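PDB 6HOX: binding domain (Hc) of Paraclostridial Mosquitocidal Protein 1 from Paraclostridium bifermentans, which targets the toxin to host nerve cells as the receptor-binding part of a clostridial-type neurotoxin directed at Anopheles mosquitoes. Local coordinates for residues S163-H168 with D251-P256; E258-Y263 with K316-N321; Y263-Q268 with W435-E440. All coordinates share one frame; numbering follows the deposited sequence.

Contact 1: residues S163-H168 with D251-P256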
loop_
_atom_site.group_PDB
_atom_site.type_symbol
_atom_site.label_atom_id
_atom_site.label_comp_id
_atom_site.label_asym_id
_atom_site.label_seq_id
_atom_site.Cartn_x
_atom_site.Cartn_y
_atom_site.Cartn_z
ATOM N N SER A 163 -0.194 -7.299 4.852
ATOM C CA SER A 163 -1.284 -7.075 3.909
ATOM C C SER A 163 -0.791 -7.098 2.454
ATOM O O SER A 163 -1.621 -7.111 1.519
ATOM C CB SER A 163 -1.890 -5.738 4.189
ATOM O OG SER A 163 -0.925 -4.724 3.987
ATOM N N ASN A 164 0.535 -7.004 2.275
ATOM C CA ASN A 164 1.211 -6.812 0.987
ATOM C C ASN A 164 0.955 -5.422 0.391
ATOM O O ASN A 164 1.294 -5.186 -0.786
ATOM C CB ASN A 164 0.836 -7.863 -0.054
ATOM C CG ASN A 164 1.929 -8.074 -1.077
ATOM O OD1 ASN A 164 3.107 -8.019 -0.739
ATOM N ND2 ASN A 164 1.550 -8.309 -2.326
ATOM N N ILE A 165 0.425 -4.495 1.195
ATOM C CA ILE A 165 0.188 -3.108 0.782
ATOM C C ILE A 165 1.299 -2.230 1.367
ATOM O O ILE A 165 1.669 -2.380 2.515
ATOM C CB ILE A 165 -1.216 -2.636 1.214
ATOM C CG1 ILE A 165 -2.319 -3.516 0.632
ATOM C CG2 ILE A 165 -1.440 -1.171 0.849
ATOM C CD1 ILE A 165 -3.638 -3.393 1.340
ATOM N N TRP A 166 1.815 -1.294 0.566
ATOM C CA TRP A 166 2.829 -0.311 1.036
ATOM C C TRP A 166 2.278 0.520 2.202
ATOM O O TRP A 166 1.254 1.183 2.050
ATOM C CB TRP A 166 3.269 0.605 -0.109
ATOM C CG TRP A 166 4.287 -0.015 -1.018
ATOM C CD1 TRP A 166 4.097 -0.505 -2.277
ATOM C CD2 TRP A 166 5.689 -0.171 -0.732
ATOM N NE1 TRP A 166 5.282 -0.955 -2.790
ATOM C CE2 TRP A 166 6.278 -0.757 -1.868
ATOM C CE3 TRP A 166 6.500 0.142 0.366
ATOM C CZ2 TRP A 166 7.636 -1.058 -1.929
ATOM C CZ3 TRP A 166 7.848 -0.153 0.304
ATOM C CH2 TRP A 166 8.406 -0.749 -0.828
ATOM N N ARG A 167 2.984 0.486 3.335
ATOM C CA ARG A 167 2.655 1.248 4.535
ATOM C C ARG A 167 3.831 2.163 4.894
ATOM O O ARG A 167 4.992 1.755 4.813
ATOM C CB ARG A 167 2.426 0.337 5.745
ATOM C CG ARG A 167 1.365 -0.738 5.569
ATOM C CD ARG A 167 -0.013 -0.198 5.251
ATOM N NE ARG A 167 -0.995 -1.262 5.395
ATOM C CZ ARG A 167 -2.191 -1.323 4.807
ATOM N NH1 ARG A 167 -2.639 -0.342 4.031
ATOM N NH2 ARG A 167 -2.933 -2.399 5.023
ATOM N N HIS A 168 3.517 3.383 5.329
ATOM C CA HIS A 168 4.528 4.310 5.759
ATOM C C HIS A 168 4.508 4.329 7.274
ATOM O O HIS A 168 3.453 4.570 7.865
ATOM C CB HIS A 168 4.325 5.721 5.204
ATOM C CG HIS A 168 5.482 6.601 5.531
ATOM N ND1 HIS A 168 5.471 7.456 6.603
ATOM C CD2 HIS A 168 6.709 6.705 4.980
ATOM C CE1 HIS A 168 6.638 8.069 6.689
ATOM N NE2 HIS A 168 7.424 7.604 5.725
ATOM N N ASP A 251 -2.140 1.839 -7.860
ATOM C CA ASP A 251 -2.760 0.543 -7.777
ATOM C C ASP A 251 -3.030 0.191 -6.309
ATOM O O ASP A 251 -2.695 0.931 -5.393
ATOM C CB ASP A 251 -1.955 -0.526 -8.524
ATOM C CG ASP A 251 -0.627 -0.930 -7.909
ATOM O OD1 ASP A 251 -0.433 -0.704 -6.691
ATOM O OD2 ASP A 251 0.200 -1.488 -8.663
ATOM N N PHE A 252 -3.699 -0.948 -6.130
ATOM C CA PHE A 252 -4.177 -1.465 -4.874
ATOM C C PHE A 252 -3.039 -1.587 -3.843
ATOM O O PHE A 252 -3.289 -1.426 -2.624
ATOM C CB PHE A 252 -4.815 -2.829 -5.143
ATOM C CG PHE A 252 -5.394 -3.492 -3.923
ATOM C CD1 PHE A 252 -6.681 -3.178 -3.498
ATOM C CD2 PHE A 252 -4.647 -4.393 -3.192
ATOM C CE1 PHE A 252 -7.216 -3.779 -2.374
ATOM C CE2 PHE A 252 -5.180 -4.990 -2.062
ATOM C CZ PHE A 252 -6.465 -4.697 -1.666
ATOM N N TRP A 253 -1.824 -1.897 -4.326
ATOM C CA TRP A 253 -0.663 -2.112 -3.491
ATOM C C TRP A 253 -0.008 -0.790 -3.072
ATOM O O TRP A 253 0.840 -0.808 -2.161
ATOM C CB TRP A 253 0.367 -2.990 -4.202
ATOM C CG TRP A 253 -0.136 -4.283 -4.767
ATOM C CD1 TRP A 253 -0.006 -4.687 -6.065
ATOM C CD2 TRP A 253 -0.796 -5.357 -4.069
ATOM N NE1 TRP A 253 -0.527 -5.940 -6.225
ATOM C CE2 TRP A 253 -1.016 -6.383 -5.020
ATOM C CE3 TRP A 253 -1.187 -5.572 -2.743
ATOM C CZ2 TRP A 253 -1.656 -7.582 -4.695
ATOM C CZ3 TRP A 253 -1.831 -6.755 -2.422
ATOM C CH2 TRP A 253 -2.053 -7.746 -3.386
ATOM N N GLY A 254 -0.326 0.315 -3.771
ATOM C CA GLY A 254 0.281 1.630 -3.518
ATOM C C GLY A 254 1.398 2.004 -4.492
ATOM O O GLY A 254 2.111 3.006 -4.258
ATOM N N GLU A 255 1.530 1.227 -5.579
ATOM C CA GLU A 255 2.496 1.465 -6.655
ATOM C C GLU A 255 1.827 2.241 -7.784
ATOM O O GLU A 255 0.607 2.326 -7.854
ATOM C CB GLU A 255 3.109 0.139 -7.095
ATOM C CG GLU A 255 3.721 -0.594 -5.911
ATOM C CD GLU A 255 4.800 -1.599 -6.262
ATOM O OE1 GLU A 255 4.759 -2.153 -7.374
ATOM O OE2 GLU A 255 5.665 -1.833 -5.408
ATOM N N PRO A 256 2.602 2.942 -8.635
ATOM C CA PRO A 256 2.007 3.766 -9.687
ATOM C C PRO A 256 1.091 2.941 -10.606
ATOM O O PRO A 256 1.430 1.824 -10.978
ATOM C CB PRO A 256 3.224 4.330 -10.422
ATOM C CG PRO A 256 4.316 4.321 -9.370
ATOM C CD PRO A 256 4.070 3.047 -8.590
#
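At the interface between the N-terminal, concanavalin-like half of the binding domain and its C-terminal trefoil half, the loop leading into strand 167-174 meets a type I beta turn running from D251 to G254. W166 makes both hydrogen bonds across the contact. Its backbone N donates to W253 O (2.9 Å, N-H...O 169°), and its indole NE1 gives a nearly straight bond to E255 OE2 at 2.8 Å. The carboxylate receives this N-H on its anti lone pair; the two flat groups are nearly coplanar (24° apart), with E255 OE2 close to the indole plane. Just past the turn, the backbone N of E255 donates to D251 OD1 from above the carboxylate plane. I165 points its CD1 at F252 CE2 (4.1 Å), while its CG1 comes to the edge of the W253 ring. The NE1 of this indole donates to S439 O, and F252 CD2 lies over one of its faces. Over the opposite face comes ND2 of N164, the amide plane steeply inclined to the ring. With CG anti to the backbone N (chi1 -153°), ND2, itself bonded to D441, rests 3.7 Å from W253 CZ3, toward the rim of the ring.

Contact 2: residues E258-Y263 with K316-N321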
loop_
_atom_site.group_PDB
_atom_site.type_symbol
_atom_site.label_atom_id
_atom_site.label_comp_id
_atom_site.label_asym_id
_atom_site.label_seq_id
_atom_site.Cartn_x
_atom_site.Cartn_y
_atom_site.Cartn_z
ATOM N N GLU A 258 -0.591 1.890 -14.024
ATOM C CA GLU A 258 0.033 1.901 -15.367
ATOM C C GLU A 258 -0.979 1.624 -16.476
ATOM O O GLU A 258 -1.961 0.927 -16.270
ATOM C CB GLU A 258 1.127 0.843 -15.494
ATOM C CG GLU A 258 2.266 1.012 -14.500
ATOM C CD GLU A 258 3.343 -0.051 -14.646
ATOM O OE1 GLU A 258 3.477 -0.623 -15.767
ATOM O OE2 GLU A 258 4.052 -0.304 -13.646
ATOM N N TYR A 259 -0.636 2.113 -17.672
ATOM C CA TYR A 259 -1.312 1.789 -18.904
ATOM C C TYR A 259 -0.788 0.460 -19.443
ATOM O O TYR A 259 0.355 0.092 -19.212
ATOM C CB TYR A 259 -1.085 2.871 -19.963
ATOM C CG TYR A 259 -1.784 4.173 -19.690
ATOM C CD1 TYR A 259 -3.164 4.234 -19.721
ATOM C CD2 TYR A 259 -1.080 5.342 -19.417
ATOM C CE1 TYR A 259 -3.841 5.415 -19.479
ATOM C CE2 TYR A 259 -1.748 6.534 -19.158
ATOM C CZ TYR A 259 -3.134 6.566 -19.196
ATOM O OH TYR A 259 -3.834 7.723 -19.007
ATOM N N ASN A 260 -1.664 -0.242 -20.167
ATOM C CA ASN A 260 -1.298 -1.428 -20.917
ATOM C C ASN A 260 -0.755 -2.506 -19.969
ATOM O O ASN A 260 0.114 -3.285 -20.353
ATOM C CB ASN A 260 -0.292 -1.086 -22.024
ATOM C CG ASN A 260 -0.097 -2.212 -23.011
ATOM O OD1 ASN A 260 -1.061 -2.877 -23.381
ATOM N ND2 ASN A 260 1.145 -2.470 -23.396
ATOM N N LYS A 261 -1.322 -2.589 -18.762
ATOM C CA LYS A 261 -0.924 -3.570 -17.773
ATOM C C LYS A 261 -2.158 -4.318 -17.266
ATOM O O LYS A 261 -3.160 -3.679 -16.869
ATOM C CB LYS A 261 -0.201 -2.872 -16.628
ATOM C CG LYS A 261 0.156 -3.751 -15.437
ATOM C CD LYS A 261 0.870 -2.965 -14.364
ATOM C CE LYS A 261 1.145 -3.789 -13.133
ATOM N NZ LYS A 261 2.265 -3.222 -12.356
ATOM N N SER A 262 -2.085 -5.661 -17.297
ATOM C CA SER A 262 -3.215 -6.520 -16.906
ATOM C C SER A 262 -3.522 -6.349 -15.418
ATOM O O SER A 262 -2.648 -6.524 -14.571
ATOM C CB SER A 262 -2.984 -7.972 -17.223
ATOM O OG SER A 262 -3.280 -8.207 -18.580
ATOM N N TYR A 263 -4.790 -6.056 -15.135
ATOM C CA TYR A 263 -5.251 -5.804 -13.786
ATOM C C TYR A 263 -6.548 -6.574 -13.535
ATOM O O TYR A 263 -7.325 -6.812 -14.444
ATOM C CB TYR A 263 -5.559 -4.320 -13.552
ATOM C CG TYR A 263 -4.386 -3.385 -13.402
ATOM C CD1 TYR A 263 -3.383 -3.609 -12.465
ATOM C CD2 TYR A 263 -4.323 -2.221 -14.150
ATOM C CE1 TYR A 263 -2.335 -2.712 -12.307
ATOM C CE2 TYR A 263 -3.263 -1.332 -14.029
ATOM C CZ TYR A 263 -2.275 -1.566 -13.088
ATOM O OH TYR A 263 -1.243 -0.684 -12.973
ATOM N N LYS A 316 -10.131 -9.919 -16.699
ATOM C CA LYS A 316 -8.934 -9.102 -16.644
ATOM C C LYS A 316 -9.162 -7.845 -17.498
ATOM O O LYS A 316 -9.819 -7.932 -18.535
ATOM C CB LYS A 316 -7.729 -9.903 -17.144
ATOM C CG LYS A 316 -7.437 -11.162 -16.341
ATOM C CD LYS A 316 -6.626 -10.891 -15.097
ATOM C CE LYS A 316 -5.140 -10.829 -15.375
ATOM N NZ LYS A 316 -4.454 -9.844 -14.507
ATOM N N VAL A 317 -8.598 -6.703 -17.065
ATOM C CA VAL A 317 -8.688 -5.415 -17.803
ATOM C C VAL A 317 -7.306 -4.768 -17.967
ATOM O O VAL A 317 -6.386 -4.971 -17.178
ATOM C CB VAL A 317 -9.660 -4.428 -17.127
ATOM C CG1 VAL A 317 -11.011 -5.061 -16.853
ATOM C CG2 VAL A 317 -9.088 -3.842 -15.837
ATOM N N LYS A 318 -7.200 -3.939 -19.003
ATOM C CA LYS A 318 -6.086 -3.040 -19.209
ATOM C C LYS A 318 -6.645 -1.643 -19.423
ATOM O O LYS A 318 -7.699 -1.496 -20.096
ATOM C CB LYS A 318 -5.290 -3.411 -20.462
ATOM C CG LYS A 318 -4.388 -4.618 -20.312
ATOM C CD LYS A 318 -3.489 -4.822 -21.503
ATOM C CE LYS A 318 -2.510 -5.956 -21.299
ATOM N NZ LYS A 318 -1.738 -6.201 -22.535
ATOM N N ILE A 319 -5.930 -0.642 -18.897
ATOM C CA ILE A 319 -6.257 0.772 -19.084
ATOM C C ILE A 319 -5.467 1.233 -20.312
ATOM O O ILE A 319 -4.267 1.039 -20.387
ATOM C CB ILE A 319 -5.925 1.606 -17.821
ATOM C CG1 ILE A 319 -6.506 0.997 -16.541
ATOM C CG2 ILE A 319 -6.366 3.048 -18.007
ATOM C CD1 ILE A 319 -5.959 1.591 -15.251
ATOM N N ILE A 320 -6.163 1.814 -21.287
ATOM C CA ILE A 320 -5.580 2.156 -22.571
ATOM C C ILE A 320 -5.852 3.634 -22.873
ATOM O O ILE A 320 -6.945 4.140 -22.643
ATOM C CB ILE A 320 -6.150 1.247 -23.673
ATOM C CG1 ILE A 320 -5.870 -0.227 -23.377
ATOM C CG2 ILE A 320 -5.610 1.650 -25.041
ATOM C CD1 ILE A 320 -4.426 -0.585 -23.459
ATOM N N ASN A 321 -4.836 4.303 -23.414
ATOM C CA ASN A 321 -4.904 5.706 -23.770
ATOM C C ASN A 321 -3.848 5.936 -24.843
ATOM O O ASN A 321 -2.661 5.928 -24.541
ATOM C CB ASN A 321 -4.683 6.601 -22.545
ATOM C CG ASN A 321 -4.574 8.081 -22.847
ATOM O OD1 ASN A 321 -4.869 8.523 -23.958
ATOM N ND2 ASN A 321 -4.176 8.863 -21.850
HETATM O O HOH W 1 -3.500 -1.109 -17.526
#
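Y259 and Y263 pack against I319 on the buried side. The Y259 ring crosses the isoleucine at about a right angle, with CE1 3.8 Å from I319 CG2, whereas Y263 brings CE2 to within 4.2 Å of I319 CD1. At the far end of the Y259 ring, N321 ND2 donates to the phenol OH (3.1 Å, 169°), with the oxygen in the amide plane; D333 also bonds this hydroxyl. Y263 in turn uses its OH to accept from E258 N. The loop leads into strand 263-267 of the beta-trefoil half, which pairs antiparallel with strand 316-320: Y263 and V317 form a hydrogen-bonded pair, with Y263 N to V317 O at 2.8 Å and V317 N to Y263 O at 2.9 Å, and N260 N reaches I319 O at 2.9 Å. Between these two points a water bridges the chains, accepting from K261 N and I319 N and donating to E258 O. The solvent side is looser. The extended K318 chain runs beside N260, their ends joined by a weak NZ to OD1 bond of 3.5 Å, while the bent K316 chain sets NZ 3.6 Å from S262 CB and makes a cation-pi contact with Y264.

Contact 3: residues Y263-Q268 with W435-E440; sequences YYMINQ and WYFVSE
Y263 presents one face of its ring to F437, whose CB sits over it in a CH-pi contact, 3.8 Å from the centroid, while S439 N comes to the ring edge. The two aromatic planes are inclined at 49°. Next along the chain, Y264 pairs with V438 through both backbone bonds, Y264 N to V438 O and V438 N to Y264 O. M265 turns to the face that carries F437 and W435. With CG anti to the backbone N (chi1 -179°) and the chain extended beyond it, the methionine runs alongside F437, SD 3.8 Å from F437 CE1, and carries CE on to one face of the W435 indole, 3.8 Å from CE3. CE makes an off-centre CH-pi contact with W435, and SD is in oblique Met-aromatic contact with both rings. The pairing is antiparallel and joins the first strand of the beta-trefoil half, 263-267, to its last, 435-438. I266 is the second hydrogen-bonded partner, exchanging bonds with Y436 through N and O. Its CD1 is pressed to 3.4 Å from V438 CG2, tighter than usual for two methyl groups. N267 lies across the face of W435 opposite to M265 CE: CB stands over the six-membered ring, and ND2, which bonds K432 O, is 3.2 Å from CZ2, while OD1 accepts from A269 N. The amide is almost perpendicular to the indole, at 87°, and the indole NE1 is itself bonded to L396 O. At the end of the segment, CB and CG of Q268 touch Y436 CE2, the two side chains crossing obliquely, and NE2 donates to Y436 OH at 2.8 Å, the hydroxyl oxygen lying in the amide plane.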
loop_
_atom_site.group_PDB
_atom_site.type_symbol
_atom_site.label_atom_id
_atom_site.label_comp_id
_atom_site.label_asym_id
_atom_site.label_seq_id
_atom_site.Cartn_x
_atom_site.Cartn_y
_atom_site.Cartn_z
ATOM N N TYR A 263 -4.790 -6.056 -15.135
ATOM C CA TYR A 263 -5.251 -5.804 -13.786
ATOM C C TYR A 263 -6.548 -6.574 -13.535
ATOM O O TYR A 263 -7.325 -6.812 -14.444
ATOM C CB TYR A 263 -5.559 -4.320 -13.552
ATOM C CG TYR A 263 -4.386 -3.385 -13.402
ATOM C CD1 TYR A 263 -3.383 -3.609 -12.465
ATOM C CD2 TYR A 263 -4.323 -2.221 -14.150
ATOM C CE1 TYR A 263 -2.335 -2.712 -12.307
ATOM C CE2 TYR A 263 -3.263 -1.332 -14.029
ATOM C CZ TYR A 263 -2.275 -1.566 -13.088
ATOM O OH TYR A 263 -1.243 -0.684 -12.973
ATOM N N TYR A 264 -6.772 -6.920 -12.267
ATOM C CA TYR A 264 -8.097 -7.192 -11.762
ATOM C C TYR A 264 -8.687 -5.877 -11.269
ATOM O O TYR A 264 -8.016 -5.095 -10.586
ATOM C CB TYR A 264 -8.067 -8.236 -10.640
ATOM C CG TYR A 264 -7.367 -9.510 -11.035
ATOM C CD1 TYR A 264 -8.007 -10.481 -11.786
ATOM C CD2 TYR A 264 -6.049 -9.734 -10.677
ATOM C CE1 TYR A 264 -7.353 -11.645 -12.160
ATOM C CE2 TYR A 264 -5.379 -10.891 -11.048
ATOM C CZ TYR A 264 -6.030 -11.846 -11.803
ATOM O OH TYR A 264 -5.365 -12.992 -12.158
ATOM N N MET A 265 -9.953 -5.658 -11.602
ATOM C CA MET A 265 -10.625 -4.440 -11.270
ATOM C C MET A 265 -11.673 -4.774 -10.217
ATOM O O MET A 265 -12.482 -5.687 -10.433
ATOM C CB MET A 265 -11.266 -3.826 -12.520
ATOM C CG MET A 265 -11.981 -2.529 -12.272
ATOM S SD MET A 265 -12.618 -1.882 -13.813
ATOM C CE MET A 265 -13.237 -0.304 -13.237
ATOM N N ILE A 266 -11.610 -4.043 -9.091
ATOM C CA ILE A 266 -12.355 -4.324 -7.869
ATOM C C ILE A 266 -13.054 -3.057 -7.367
ATOM O O ILE A 266 -12.495 -1.960 -7.365
ATOM C CB ILE A 266 -11.401 -4.882 -6.798
ATOM C CG1 ILE A 266 -10.852 -6.247 -7.215
ATOM C CG2 ILE A 266 -12.078 -4.912 -5.438
ATOM C CD1 ILE A 266 -9.686 -6.728 -6.383
ATOM N N ASN A 267 -14.280 -3.246 -6.883
ATOM C CA ASN A 267 -15.041 -2.200 -6.253
ATOM C C ASN A 267 -14.778 -2.250 -4.753
ATOM O O ASN A 267 -14.806 -3.320 -4.164
ATOM C CB ASN A 267 -16.541 -2.334 -6.505
ATOM C CG ASN A 267 -17.293 -1.114 -6.024
ATOM O OD1 ASN A 267 -17.646 -1.017 -4.853
ATOM N ND2 ASN A 267 -17.525 -0.169 -6.915
ATOM N N GLN A 268 -14.543 -1.076 -4.155
ATOM C CA GLN A 268 -14.126 -1.007 -2.764
ATOM C C GLN A 268 -15.185 -1.642 -1.854
ATOM O O GLN A 268 -14.844 -2.182 -0.818
ATOM C CB GLN A 268 -13.817 0.428 -2.353
ATOM C CG GLN A 268 -13.344 0.552 -0.911
ATOM C CD GLN A 268 -12.997 1.978 -0.594
ATOM O OE1 GLN A 268 -13.869 2.844 -0.536
ATOM N NE2 GLN A 268 -11.706 2.251 -0.489
ATOM N N TRP A 435 -12.691 2.576 -6.927
ATOM C CA TRP A 435 -12.254 1.464 -7.723
ATOM C C TRP A 435 -10.756 1.235 -7.514
ATOM O O TRP A 435 -9.988 2.197 -7.455
ATOM C CB TRP A 435 -12.567 1.743 -9.193
ATOM C CG TRP A 435 -14.040 1.726 -9.469
ATOM C CD1 TRP A 435 -14.879 2.797 -9.502
ATOM C CD2 TRP A 435 -14.861 0.565 -9.684
ATOM N NE1 TRP A 435 -16.158 2.387 -9.762
ATOM C CE2 TRP A 435 -16.183 1.025 -9.871
ATOM C CE3 TRP A 435 -14.611 -0.815 -9.740
ATOM C CZ2 TRP A 435 -17.246 0.157 -10.126
ATOM C CZ3 TRP A 435 -15.662 -1.671 -9.999
ATOM C CH2 TRP A 435 -16.963 -1.191 -10.179
ATOM N N TYR A 436 -10.381 -0.046 -7.419
ATOM C CA TYR A 436 -9.008 -0.486 -7.325
ATOM C C TYR A 436 -8.616 -1.291 -8.563
ATOM O O TYR A 436 -9.428 -2.054 -9.132
ATOM C CB TYR A 436 -8.777 -1.407 -6.123
ATOM C CG TYR A 436 -8.947 -0.810 -4.756
ATOM C CD1 TYR A 436 -7.947 -0.065 -4.146
ATOM C CD2 TYR A 436 -10.076 -1.096 -4.010
ATOM C CE1 TYR A 436 -8.077 0.408 -2.849
ATOM C CE2 TYR A 436 -10.241 -0.589 -2.731
ATOM C CZ TYR A 436 -9.237 0.156 -2.141
ATOM O OH TYR A 436 -9.428 0.630 -0.869
ATOM N N PHE A 437 -7.330 -1.188 -8.918
ATOM C CA PHE A 437 -6.709 -2.059 -9.888
ATOM C C PHE A 437 -5.596 -2.864 -9.198
ATOM O O PHE A 437 -4.710 -2.283 -8.582
ATOM C CB PHE A 437 -6.198 -1.221 -11.060
ATOM C CG PHE A 437 -7.289 -0.545 -11.838
ATOM C CD1 PHE A 437 -7.984 -1.227 -12.821
ATOM C CD2 PHE A 437 -7.664 0.764 -11.546
ATOM C CE1 PHE A 437 -9.014 -0.601 -13.516
ATOM C CE2 PHE A 437 -8.679 1.392 -12.254
ATOM C CZ PHE A 437 -9.342 0.713 -13.250
ATOM N N VAL A 438 -5.654 -4.201 -9.324
ATOM C CA VAL A 438 -4.739 -5.142 -8.671
ATOM C C VAL A 438 -4.003 -5.959 -9.737
ATOM O O VAL A 438 -4.638 -6.527 -10.611
ATOM C CB VAL A 438 -5.478 -6.131 -7.742
ATOM C CG1 VAL A 438 -4.492 -6.911 -6.878
ATOM C CG2 VAL A 438 -6.515 -5.466 -6.866
ATOM N N SER A 439 -2.692 -6.110 -9.554
ATOM C CA SER A 439 -1.807 -6.979 -10.318
ATOM C C SER A 439 -1.308 -8.080 -9.377
ATOM O O SER A 439 -1.182 -7.849 -8.164
ATOM C CB SER A 439 -0.648 -6.189 -10.884
ATOM O OG SER A 439 -0.084 -5.334 -9.874
ATOM N N GLU A 440 -1.060 -9.278 -9.923
ATOM C CA GLU A 440 -0.503 -10.391 -9.163
ATOM C C GLU A 440 0.878 -9.994 -8.624
ATOM O O GLU A 440 1.667 -9.372 -9.319
ATOM C CB GLU A 440 -0.441 -11.627 -10.063
ATOM C CG GLU A 440 0.012 -12.886 -9.351
ATOM C CD GLU A 440 -0.535 -14.191 -9.919
ATOM O OE1 GLU A 440 -1.254 -14.140 -10.957
ATOM O OE2 GLU A 440 -0.250 -15.260 -9.314
#

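Overall arrangement
From the N terminus, the chain first completes most of the concanavalin-like half; contact 1 then closes a loop of 82 intervening residues by bringing D251-P256 back to S163-H168, joining the two halves. Contacts 2 and 3 follow it in series, both within the trefoil half. They cross each other: E258-Y263 pairs with K316-N321, and Y263-Q268, sharing Y263, awaits W435-E440 near the C terminus. Strand 263-267 therefore has strand 316-320 and strand 435-438 as neighbours, and V317 CG2 touches both M265 and F437. Contact 1 meets contact 3 directly, F252 N lying 3.0 Å from F437 O, so the interdomain turn rests on the C-terminal strand.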